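Quinoline 2-oxidoreductase large subunit (PDB 1T3Q) binds the molybdopterin cytosine dinucleotide cofactor of a molybdenum hydroxylase of the xanthine dehydrogenase family that probably hydroxylates quinoline at carbon 2. Local coordinates at residues B[378-383]-B[749-754]; B[461-466]-B[640-645]. All coordinates share one frame; numbering follows the deposited sequence.

Interaction 1: B[378-383]-B[749-754]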
ATOM      1  N   GLY B 378      23.504 -37.985  -2.125  1.00 16.29           N
ATOM      2  CA  GLY B 378      23.638 -39.219  -2.887  1.00 17.38           C
ATOM      3  C   GLY B 378      24.370 -39.016  -4.201  1.00 17.45           C
ATOM      4  O   GLY B 378      25.086 -39.901  -4.663  1.00 18.94           O
ATOM      5  N   GLN B 379      24.177 -37.855  -4.814  1.00 17.47           N
ATOM      6  CA  GLN B 379      24.847 -37.536  -6.072  1.00 16.28           C
ATOM      7  C   GLN B 379      26.352 -37.526  -5.805  1.00 16.81           C
ATOM      8  O   GLN B 379      27.131 -38.103  -6.562  1.00 17.02           O
ATOM      9  CB  GLN B 379      24.381 -36.166  -6.581  1.00 17.48           C
ATOM     10  CG  GLN B 379      24.946 -35.748  -7.949  1.00 15.89           C
ATOM     11  CD  GLN B 379      24.357 -36.533  -9.110  1.00 19.22           C
ATOM     12  OE1 GLN B 379      23.258 -37.085  -9.012  1.00 18.93           O
ATOM     13  NE2 GLN B 379      25.075 -36.563 -10.227  1.00 17.50           N
ATOM     14  N   ILE B 380      26.762 -36.867  -4.721  1.00 15.88           N
ATOM     15  CA  ILE B 380      28.173 -36.815  -4.350  1.00 16.85           C
ATOM     16  C   ILE B 380      28.733 -38.225  -4.160  1.00 17.48           C
ATOM     17  O   ILE B 380      29.758 -38.586  -4.734  1.00 16.78           O
ATOM     18  CB  ILE B 380      28.391 -36.033  -3.019  1.00 17.16           C
ATOM     19  CG1 ILE B 380      28.164 -34.537  -3.243  1.00 15.67           C
ATOM     20  CG2 ILE B 380      29.806 -36.279  -2.485  1.00 17.78           C
ATOM     21  CD1 ILE B 380      28.166 -33.724  -1.960  1.00 17.65           C
ATOM     22  N   ALA B 381      28.047 -39.016  -3.344  1.00 16.84           N
ATOM     23  CA  ALA B 381      28.476 -40.376  -3.048  1.00 18.10           C
ATOM     24  C   ALA B 381      28.566 -41.286  -4.273  1.00 17.31           C
ATOM     25  O   ALA B 381      29.590 -41.933  -4.494  1.00 17.74           O
ATOM     26  CB  ALA B 381      27.539 -40.992  -2.007  1.00 16.58           C
ATOM     27  N   ARG B 382      27.504 -41.330  -5.070  1.00 17.82           N
ATOM     28  CA  ARG B 382      27.488 -42.196  -6.250  1.00 18.42           C
ATOM     29  C   ARG B 382      28.506 -41.784  -7.311  1.00 17.36           C
ATOM     30  O   ARG B 382      29.267 -42.612  -7.795  1.00 17.66           O
ATOM     31  CB  ARG B 382      26.092 -42.227  -6.880  1.00 17.85           C
ATOM     32  CG  ARG B 382      25.923 -43.318  -7.939  1.00 19.70           C
ATOM     33  CD  ARG B 382      24.687 -43.082  -8.788  1.00 22.81           C
ATOM     34  NE  ARG B 382      24.719 -41.751  -9.380  1.00 26.85           N
ATOM     35  CZ  ARG B 382      23.930 -40.749  -9.013  1.00 26.50           C
ATOM     36  NH1 ARG B 382      24.046 -39.569  -9.602  1.00 27.21           N
ATOM     37  NH2 ARG B 382      23.008 -40.935  -8.077  1.00 26.01           N
ATOM     38  N   GLU B 383      28.518 -40.505  -7.677  1.00 17.55           N
ATOM     39  CA  GLU B 383      29.453 -40.049  -8.697  1.00 16.26           C
ATOM     40  C   GLU B 383      30.899 -40.249  -8.260  1.00 17.09           C
ATOM     41  O   GLU B 383      31.760 -40.562  -9.080  1.00 16.26           O
ATOM     42  CB  GLU B 383      29.194 -38.583  -9.047  1.00 16.50           C
ATOM     43  CG  GLU B 383      27.814 -38.327  -9.670  1.00 17.51           C
ATOM     44  CD  GLU B 383      27.593 -39.104 -10.966  1.00 19.85           C
ATOM     45  OE1 GLU B 383      26.707 -39.990 -11.000  1.00 20.33           O
ATOM     46  OE2 GLU B 383      28.306 -38.830 -11.955  1.00 20.70           O
ATOM     47  N   ALA B 749      26.838 -30.125  -9.290  1.00 18.12           N
ATOM     48  CA  ALA B 749      28.154 -29.506  -9.139  1.00 17.88           C
ATOM     49  C   ALA B 749      28.902 -29.916  -7.860  1.00 15.25           C
ATOM     50  O   ALA B 749      30.120 -30.070  -7.876  1.00 13.81           O
ATOM     51  CB  ALA B 749      28.038 -27.979  -9.226  1.00 18.33           C
ATOM     52  N   PRO B 750      28.194 -30.100  -6.734  1.00 16.03           N
ATOM     53  CA  PRO B 750      28.962 -30.490  -5.547  1.00 16.52           C
ATOM     54  C   PRO B 750      29.674 -31.823  -5.771  1.00 16.62           C
ATOM     55  O   PRO B 750      30.794 -32.033  -5.304  1.00 16.67           O
ATOM     56  CB  PRO B 750      27.896 -30.583  -4.458  1.00 17.32           C
ATOM     57  CG  PRO B 750      26.855 -29.582  -4.913  1.00 15.40           C
ATOM     58  CD  PRO B 750      26.780 -29.865  -6.397  1.00 15.15           C
ATOM     59  N   ALA B 751      29.012 -32.728  -6.487  1.00 16.86           N
ATOM     60  CA  ALA B 751      29.580 -34.035  -6.766  1.00 16.66           C
ATOM     61  C   ALA B 751      30.841 -33.892  -7.612  1.00 17.63           C
ATOM     62  O   ALA B 751      31.825 -34.589  -7.392  1.00 17.08           O
ATOM     63  CB  ALA B 751      28.551 -34.913  -7.483  1.00 17.46           C
ATOM     64  N   ALA B 752      30.808 -32.975  -8.573  1.00 17.31           N
ATOM     65  CA  ALA B 752      31.961 -32.742  -9.439  1.00 18.55           C
ATOM     66  C   ALA B 752      33.185 -32.304  -8.638  1.00 18.00           C
ATOM     67  O   ALA B 752      34.300 -32.752  -8.911  1.00 19.28           O
ATOM     68  CB  ALA B 752      31.620 -31.685 -10.498  1.00 18.90           C
ATOM     69  N   VAL B 753      32.982 -31.431  -7.653  1.00 18.18           N
ATOM     70  CA  VAL B 753      34.092 -30.954  -6.832  1.00 16.59           C
ATOM     71  C   VAL B 753      34.649 -32.056  -5.932  1.00 17.30           C
ATOM     72  O   VAL B 753      35.866 -32.240  -5.845  1.00 16.82           O
ATOM     73  CB  VAL B 753      33.684 -29.750  -5.948  1.00 16.33           C
ATOM     74  CG1 VAL B 753      34.887 -29.285  -5.125  1.00 16.42           C
ATOM     75  CG2 VAL B 753      33.169 -28.606  -6.815  1.00 17.33           C
ATOM     76  N   VAL B 754      33.766 -32.783  -5.253  1.00 17.13           N
ATOM     77  CA  VAL B 754      34.221 -33.864  -4.386  1.00 17.18           C
ATOM     78  C   VAL B 754      34.963 -34.895  -5.233  1.00 17.31           C
ATOM     79  O   VAL B 754      36.029 -35.386  -4.842  1.00 16.58           O
ATOM     80  CB  VAL B 754      33.037 -34.555  -3.667  1.00 17.56           C
ATOM     81  CG1 VAL B 754      33.534 -35.780  -2.906  1.00 17.63           C
ATOM     82  CG2 VAL B 754      32.387 -33.577  -2.696  1.00 18.79           C
TER
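I380 meets helix 749-754 with CG1, CG2 and CD1. CG2 sits against the branched end of V754, 3.7 Å from its CG2, and these two side chains cross at about a right angle. On the other branch, CG1 is laid over the backbone of A751, 3.8 Å from its CA, because chi1 of -72° sets it anti to the carbonyl carbon. CD1 then runs on to P750 CB at 4.0 Å, again with the side chains crossed. In return A751 puts its CB close against the backbone of 378-383, 3.6 Å from Q379 O, with Q379 CG and E383 CB beside it. With alanine at that point the two axes come to within 8.0 Å and cross at -39°, a close helix-helix packing without any hydrogen bond across it. It joins helix 375-393 of the molybdopterin-binding region to the late helix 744-761; the P750 side chain lies about 12 Å from the pterin cytosine dinucleotide. Beside this apolar patch R382 grips E383 OE1 side-on through NE and NH1 in a salt bridge, and NH1 also reaches Q379 OE1, 2.7 Å away, from above its carbonyl plane. The other carboxylate oxygen, E383 OE2, pairs with R401.

Interaction 2: B[461-466]-B[640-645]. Unlike the reference sequence in segment 461-466: E465 (reference Asp), V466 (reference Cys).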
ATOM      1  N   SER B 461      30.411 -35.367 -12.912  1.00 19.36           N
ATOM      2  CA  SER B 461      29.094 -35.613 -12.343  1.00 18.97           C
ATOM      3  C   SER B 461      28.030 -35.480 -13.422  1.00 19.60           C
ATOM      4  O   SER B 461      27.898 -34.428 -14.045  1.00 19.45           O
ATOM      5  CB  SER B 461      28.799 -34.622 -11.215  1.00 19.24           C
ATOM      6  OG  SER B 461      27.471 -34.784 -10.748  1.00 18.24           O
ATOM      7  N   VAL B 462      27.282 -36.557 -13.647  1.00 19.45           N
ATOM      8  CA  VAL B 462      26.209 -36.567 -14.632  1.00 17.65           C
ATOM      9  C   VAL B 462      24.914 -36.760 -13.855  1.00 18.15           C
ATOM     10  O   VAL B 462      24.839 -37.613 -12.968  1.00 18.85           O
ATOM     11  CB  VAL B 462      26.401 -37.712 -15.644  1.00 19.53           C
ATOM     12  CG1 VAL B 462      25.241 -37.738 -16.629  1.00 19.50           C
ATOM     13  CG2 VAL B 462      27.730 -37.524 -16.383  1.00 17.49           C
ATOM     14  N   PHE B 463      23.893 -35.978 -14.186  1.00 18.55           N
ATOM     15  CA  PHE B 463      22.635 -36.064 -13.457  1.00 19.48           C
ATOM     16  C   PHE B 463      21.376 -35.921 -14.300  1.00 19.56           C
ATOM     17  O   PHE B 463      21.415 -35.574 -15.482  1.00 19.04           O
ATOM     18  CB  PHE B 463      22.577 -34.952 -12.400  1.00 18.35           C
ATOM     19  CG  PHE B 463      22.298 -33.587 -12.985  1.00 19.78           C
ATOM     20  CD1 PHE B 463      23.309 -32.861 -13.612  1.00 19.47           C
ATOM     21  CD2 PHE B 463      21.003 -33.074 -12.997  1.00 19.14           C
ATOM     22  CE1 PHE B 463      23.032 -31.652 -14.249  1.00 17.99           C
ATOM     23  CE2 PHE B 463      20.716 -31.867 -13.633  1.00 20.16           C
ATOM     24  CZ  PHE B 463      21.737 -31.154 -14.263  1.00 18.57           C
ATOM     25  N   ASN B 464      20.251 -36.204 -13.649  1.00 18.51           N
ATOM     26  CA  ASN B 464      18.931 -36.010 -14.222  1.00 19.26           C
ATOM     27  C   ASN B 464      18.249 -35.382 -13.005  1.00 19.53           C
ATOM     28  O   ASN B 464      18.777 -35.480 -11.893  1.00 19.14           O
ATOM     29  CB  ASN B 464      18.296 -37.333 -14.703  1.00 19.46           C
ATOM     30  CG  ASN B 464      17.720 -38.177 -13.589  1.00 23.11           C
ATOM     31  OD1 ASN B 464      18.060 -38.019 -12.419  1.00 24.50           O
ATOM     32  ND2 ASN B 464      16.847 -39.107 -13.962  1.00 21.28           N
ATOM     33  N   GLU B 465      17.119 -34.717 -13.197  1.00 18.72           N
ATOM     34  CA  GLU B 465      16.468 -34.029 -12.092  1.00 20.69           C
ATOM     35  C   GLU B 465      14.966 -33.895 -12.306  1.00 18.71           C
ATOM     36  O   GLU B 465      14.518 -33.612 -13.419  1.00 16.86           O
ATOM     37  CB  GLU B 465      17.102 -32.631 -11.966  1.00 20.55           C
ATOM     38  CG  GLU B 465      16.335 -31.608 -11.150  1.00 24.50           C
ATOM     39  CD  GLU B 465      16.875 -30.184 -11.337  1.00 25.82           C
ATOM     40  OE1 GLU B 465      16.438 -29.281 -10.598  1.00 27.89           O
ATOM     41  OE2 GLU B 465      17.724 -29.965 -12.229  1.00 26.28           O
ATOM     42  N   VAL B 466      14.185 -34.098 -11.248  1.00 18.68           N
ATOM     43  CA  VAL B 466      12.741 -33.943 -11.370  1.00 18.24           C
ATOM     44  C   VAL B 466      12.430 -32.452 -11.273  1.00 20.22           C
ATOM     45  O   VAL B 466      12.854 -31.784 -10.326  1.00 20.61           O
ATOM     46  CB  VAL B 466      11.978 -34.712 -10.253  1.00 19.68           C
ATOM     47  CG1 VAL B 466      12.213 -36.213 -10.411  1.00 19.41           C
ATOM     48  CG2 VAL B 466      12.424 -34.241  -8.878  1.00 19.32           C
ATOM     49  N   GLY B 640      21.789 -33.073 -17.197  1.00 16.11           N
ATOM     50  CA  GLY B 640      22.992 -32.346 -17.535  1.00 18.08           C
ATOM     51  C   GLY B 640      24.204 -32.988 -16.909  1.00 19.20           C
ATOM     52  O   GLY B 640      24.155 -34.130 -16.447  1.00 18.24           O
ATOM     53  N   GLY B 641      25.302 -32.247 -16.895  1.00 18.12           N
ATOM     54  CA  GLY B 641      26.523 -32.758 -16.317  1.00 19.42           C
ATOM     55  C   GLY B 641      27.440 -31.619 -15.936  1.00 19.82           C
ATOM     56  O   GLY B 641      27.302 -30.504 -16.438  1.00 20.93           O
ATOM     57  N   HIS B 642      28.366 -31.900 -15.028  1.00 20.01           N
ATOM     58  CA  HIS B 642      29.329 -30.911 -14.580  1.00 19.37           C
ATOM     59  C   HIS B 642      30.674 -31.584 -14.427  1.00 18.89           C
ATOM     60  O   HIS B 642      30.755 -32.768 -14.101  1.00 19.29           O
ATOM     61  CB  HIS B 642      28.936 -30.318 -13.222  1.00 19.89           C
ATOM     62  CG  HIS B 642      27.605 -29.639 -13.218  1.00 20.83           C
ATOM     63  ND1 HIS B 642      26.427 -30.311 -12.982  1.00 20.04           N
ATOM     64  CD2 HIS B 642      27.263 -28.348 -13.449  1.00 20.91           C
ATOM     65  CE1 HIS B 642      25.414 -29.466 -13.071  1.00 19.67           C
ATOM     66  NE2 HIS B 642      25.896 -28.267 -13.354  1.00 20.83           N
ATOM     67  N   ALA B 643      31.729 -30.820 -14.669  1.00 18.54           N
ATOM     68  CA  ALA B 643      33.093 -31.308 -14.517  1.00 18.62           C
ATOM     69  C   ALA B 643      33.860 -30.174 -13.861  1.00 19.80           C
ATOM     70  O   ALA B 643      33.737 -29.014 -14.260  1.00 19.29           O
ATOM     71  CB  ALA B 643      33.706 -31.653 -15.867  1.00 19.19           C
ATOM     72  N   ALA B 644      34.632 -30.509 -12.836  1.00 18.60           N
ATOM     73  CA  ALA B 644      35.406 -29.515 -12.123  1.00 19.08           C
ATOM     74  C   ALA B 644      36.858 -29.938 -12.057  1.00 19.08           C
ATOM     75  O   ALA B 644      37.171 -31.126 -11.980  1.00 19.90           O
ATOM     76  CB  ALA B 644      34.854 -29.333 -10.709  1.00 16.48           C
ATOM     77  N   ILE B 645      37.743 -28.953 -12.114  1.00 18.61           N
ATOM     78  CA  ILE B 645      39.166 -29.207 -12.005  1.00 18.61           C
ATOM     79  C   ILE B 645      39.614 -28.442 -10.769  1.00 19.17           C
ATOM     80  O   ILE B 645      39.355 -27.245 -10.646  1.00 20.44           O
ATOM     81  CB  ILE B 645      39.944 -28.702 -13.235  1.00 19.03           C
ATOM     82  CG1 ILE B 645      39.587 -29.558 -14.457  1.00 20.60           C
ATOM     83  CG2 ILE B 645      41.441 -28.769 -12.962  1.00 19.31           C
ATOM     84  CD1 ILE B 645      40.293 -29.144 -15.740  1.00 22.23           C
TER
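S461 and H642 face each other as a hydrogen-bonded antiparallel pair: S461 N donates to H642 O, and H642 N returns the bond to S461 O over 2.8 Å. Two residues on, F463 and G640 form a second such pair, F463 N donating to G640 O and G640 N to F463 O, the latter the longer at 3.1 Å. V462 and G641 make the non-hydrogen-bonded pair between them, where the backbones close to 4.2 Å between the CA atoms of V462 and G641; G641 CA also leans on S461 O as a CA-H...O contact.

The aromatic contacts lie on the face shared by S461, F463 and H642. With chi1 of 75°, F463 CG sits between its own backbone N and carbonyl carbon. The ring lies directly against the backbone of G640: CE1 of F463 is 3.2 Å from G640 C, and G640 N stands 3.4 Å above the plane of one ring face, offset toward the rim. Beyond the glycine, F463 CE1 comes within 3.4 Å of H642 CE1. The two rings are near parallel, at 19°, but slid so far apart that they barely overlap.

Polar side-chain bonds lead out of the pair. H642 ND1 and S461 OG both hydrogen-bond to S748 OG, tying the two strands to one hydroxyl of helix 744-761. That helix packs on the face bearing S461 and F463, while helix 426-437 touches V462 and A643 on the other. In the four-stranded mixed sheet, strand 454-467 is outermost within the chain, and strand 636-649 lies between it and strand 655-665.

The two contacts lie on the same side of the chain's centre, their centres 9 Å apart. Along the sequence 378-383 comes first, then both strands of interaction 2, and 749-754 last, so the helix pair of interaction 1 brackets the strand pair. Strand 454-467 joins them: Q379 NE2 probably hydrogen-bonds to V462 O, and E383 OE2 to V462 N, so helix 375-393 grips the backbone of this strand, outermost in the sheet within this chain, while A751 CB packs on S461 OG. Helices 375-393 and 744-761 are thus fastened to the same sheet, linking both molybdopterin-binding regions near the cofactor; the F463 side chain lies about 10 Å from the bound pterin cytosine dinucleotide.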